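Side-chain contact in glutathione S-transferase (Legionella pneumophila subsp. pneumophila str. Philadelphia 1, PDB 3NIV), which probably isomerises maleylacetoacetate and conjugates glutathione to electrophilic substrates: residues P157-S162 and L166-L171. Numbering follows the deposited sequence.
Sequences PVCFGS and LADVCL
D168, near the start of helix 166-180, fills the acidic place of the N-capping box known from glutathione transferases and also meets the backbone N of C159 in the preceding loop. Its OD1 accepts a hydrogen bond from the N of G165, the bond from N3 side chain to N-cap amide; G165, at the N-cap, has no side chain to make the reciprocal bond. Across the contact, the carboxylate turns both oxygens to the N of C159. The bond from this N to OD2 is short at 2.8 Å but bent (129°). That to OD1 is nearly straight (169°) but long at 3.4 Å, so both are weak. A water bridges D168 OD1 (2.8 Å) and the donor N of F160 (3.1 Å), tying a second loop amide to the same carboxylate. With chi1 at -79°, the SG of C159 stands beside its own N, which brings it 3.1 Å from D168 OD2 and against CB of A167 at 3.5 Å; CD2 of L171 lies 4.3 Å from SG. The contact is buried. I194 and C198 of helix 189-198 pack on D168, Y197 on V158, and F160 leads away to M92 and L96 of helix 90-106.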
ATOM      1  N   PRO A 157     -12.852 -20.169  -8.997  1.00 40.33           N
ATOM      2  CA  PRO A 157     -12.754 -18.717  -9.197  1.00 38.41           C
ATOM      3  C   PRO A 157     -12.205 -17.984  -7.962  1.00 37.28           C
ATOM      4  O   PRO A 157     -12.923 -17.263  -7.266  1.00 37.65           O
ATOM      5  CB  PRO A 157     -14.201 -18.301  -9.493  1.00 37.43           C
ATOM      6  CG  PRO A 157     -14.910 -19.574  -9.836  1.00 36.31           C
ATOM      7  CD  PRO A 157     -14.251 -20.616  -9.003  1.00 37.30           C
ATOM      8  N   VAL A 158     -10.923 -18.210  -7.702  1.00 36.23           N
ATOM      9  CA  VAL A 158     -10.130 -17.423  -6.773  1.00 33.39           C
ATOM     10  C   VAL A 158      -8.941 -16.912  -7.572  1.00 32.86           C
ATOM     11  O   VAL A 158      -8.750 -17.311  -8.728  1.00 28.04           O
ATOM     12  CB  VAL A 158      -9.631 -18.268  -5.606  1.00 35.80           C
ATOM     13  CG1 VAL A 158     -10.815 -18.764  -4.781  1.00 40.11           C
ATOM     14  CG2 VAL A 158      -8.799 -19.440  -6.125  1.00 33.84           C
ATOM     15  N   CYS A 159      -8.152 -16.027  -6.968  1.00 29.97           N
ATOM     16  CA  CYS A 159      -7.073 -15.366  -7.689  1.00 28.08           C
ATOM     17  C   CYS A 159      -6.026 -16.368  -8.159  1.00 27.77           C
ATOM     18  O   CYS A 159      -5.529 -16.300  -9.291  1.00 23.27           O
ATOM     19  CB  CYS A 159      -6.450 -14.257  -6.823  1.00 26.17           C
ATOM     20  SG  CYS A 159      -7.436 -12.706  -6.792  1.00 31.68           S
ATOM     21  N   PHE A 160      -5.712 -17.313  -7.282  1.00 31.05           N
ATOM     22  CA  PHE A 160      -4.673 -18.288  -7.553  1.00 31.24           C
ATOM     23  C   PHE A 160      -4.880 -19.572  -6.760  1.00 32.58           C
ATOM     24  O   PHE A 160      -5.088 -19.536  -5.553  1.00 34.17           O
ATOM     25  CB  PHE A 160      -3.304 -17.704  -7.197  1.00 29.65           C
ATOM     26  CG  PHE A 160      -2.221 -18.736  -7.103  1.00 29.86           C
ATOM     27  CD1 PHE A 160      -1.603 -19.209  -8.246  1.00 31.43           C
ATOM     28  CD2 PHE A 160      -1.856 -19.266  -5.879  1.00 28.41           C
ATOM     29  CE1 PHE A 160      -0.624 -20.177  -8.166  1.00 33.61           C
ATOM     30  CE2 PHE A 160      -0.886 -20.227  -5.795  1.00 33.86           C
ATOM     31  CZ  PHE A 160      -0.259 -20.681  -6.940  1.00 35.58           C
ATOM     32  N   GLY A 161      -4.798 -20.710  -7.434  1.00 32.65           N
ATOM     33  CA  GLY A 161      -4.807 -21.973  -6.728  1.00 34.04           C
ATOM     34  C   GLY A 161      -6.197 -22.472  -6.415  1.00 38.68           C
ATOM     35  O   GLY A 161      -7.083 -22.410  -7.254  1.00 36.24           O
ATOM     36  N   SER A 162      -6.384 -22.960  -5.194  1.00 45.31           N
ATOM     37  CA  SER A 162      -7.621 -23.635  -4.816  1.00 46.61           C
ATOM     38  C   SER A 162      -8.121 -23.125  -3.470  1.00 49.78           C
ATOM     39  O   SER A 162      -9.079 -23.654  -2.903  1.00 49.56           O
ATOM     40  CB  SER A 162      -7.393 -25.149  -4.751  1.00 47.19           C
ATOM     41  OG  SER A 162      -6.599 -25.594  -5.842  1.00 48.14           O
ATOM     42  N   LEU A 166      -5.171 -13.347   0.065  1.00 28.94           N
ATOM     43  CA  LEU A 166      -5.036 -11.909   0.256  1.00 29.04           C
ATOM     44  C   LEU A 166      -5.518 -11.106  -0.941  1.00 28.30           C
ATOM     45  O   LEU A 166      -6.188 -10.104  -0.776  1.00 30.59           O
ATOM     46  CB  LEU A 166      -3.574 -11.538   0.557  1.00 32.48           C
ATOM     47  CG  LEU A 166      -3.294 -10.042   0.751  1.00 35.15           C
ATOM     48  CD1 LEU A 166      -4.089  -9.488   1.933  1.00 28.65           C
ATOM     49  CD2 LEU A 166      -1.786  -9.760   0.918  1.00 33.45           C
ATOM     50  N   ALA A 167      -5.155 -11.530  -2.142  1.00 25.63           N
ATOM     51  CA  ALA A 167      -5.616 -10.851  -3.342  1.00 27.34           C
ATOM     52  C   ALA A 167      -7.144 -10.859  -3.445  1.00 31.66           C
ATOM     53  O   ALA A 167      -7.747  -9.862  -3.852  1.00 33.69           O
ATOM     54  CB  ALA A 167      -5.007 -11.485  -4.577  1.00 28.17           C
ATOM     55  N   ASP A 168      -7.775 -11.978  -3.096  1.00 28.35           N
ATOM     56  CA  ASP A 168      -9.235 -12.050  -3.165  1.00 30.65           C
ATOM     57  C   ASP A 168      -9.833 -11.148  -2.080  1.00 30.04           C
ATOM     58  O   ASP A 168     -10.828 -10.454  -2.295  1.00 27.87           O
ATOM     59  CB  ASP A 168      -9.725 -13.496  -2.989  1.00 28.57           C
ATOM     60  CG  ASP A 168      -9.115 -14.449  -3.995  1.00 30.25           C
ATOM     61  OD1 ASP A 168      -8.222 -15.242  -3.613  1.00 32.64           O
ATOM     62  OD2 ASP A 168      -9.519 -14.394  -5.175  1.00 29.65           O
ATOM     63  N   VAL A 169      -9.203 -11.162  -0.913  1.00 29.55           N
ATOM     64  CA  VAL A 169      -9.649 -10.346   0.196  1.00 28.42           C
ATOM     65  C   VAL A 169      -9.681  -8.865  -0.190  1.00 30.76           C
ATOM     66  O   VAL A 169     -10.581  -8.137   0.221  1.00 31.20           O
ATOM     67  CB  VAL A 169      -8.755 -10.531   1.424  1.00 28.75           C
ATOM     68  CG1 VAL A 169      -9.164  -9.543   2.518  1.00 30.77           C
ATOM     69  CG2 VAL A 169      -8.826 -11.960   1.917  1.00 27.01           C
ATOM     70  N   CYS A 170      -8.710  -8.423  -0.986  1.00 28.05           N
ATOM     71  CA  CYS A 170      -8.663  -7.020  -1.400  1.00 29.67           C
ATOM     72  C   CYS A 170      -9.503  -6.740  -2.640  1.00 26.31           C
ATOM     73  O   CYS A 170      -9.952  -5.618  -2.848  1.00 25.30           O
ATOM     74  CB  CYS A 170      -7.223  -6.559  -1.625  1.00 27.07           C
ATOM     75  SG  CYS A 170      -6.236  -6.549  -0.122  1.00 27.50           S
ATOM     76  N   LEU A 171      -9.717  -7.767  -3.454  1.00 25.86           N
ATOM     77  CA  LEU A 171     -10.437  -7.616  -4.716  1.00 25.30           C
ATOM     78  C   LEU A 171     -11.931  -7.373  -4.525  1.00 26.76           C
ATOM     79  O   LEU A 171     -12.510  -6.479  -5.146  1.00 24.32           O
ATOM     80  CB  LEU A 171     -10.235  -8.850  -5.591  1.00 27.03           C
ATOM     81  CG  LEU A 171     -10.971  -8.828  -6.930  1.00 25.42           C
ATOM     82  CD1 LEU A 171     -10.587  -7.585  -7.720  1.00 21.73           C
ATOM     83  CD2 LEU A 171     -10.686 -10.095  -7.744  1.00 23.54           C
TER
HETATM   84  O   HOH W   1      -6.314 -17.170  -4.278  1.00 32.66           O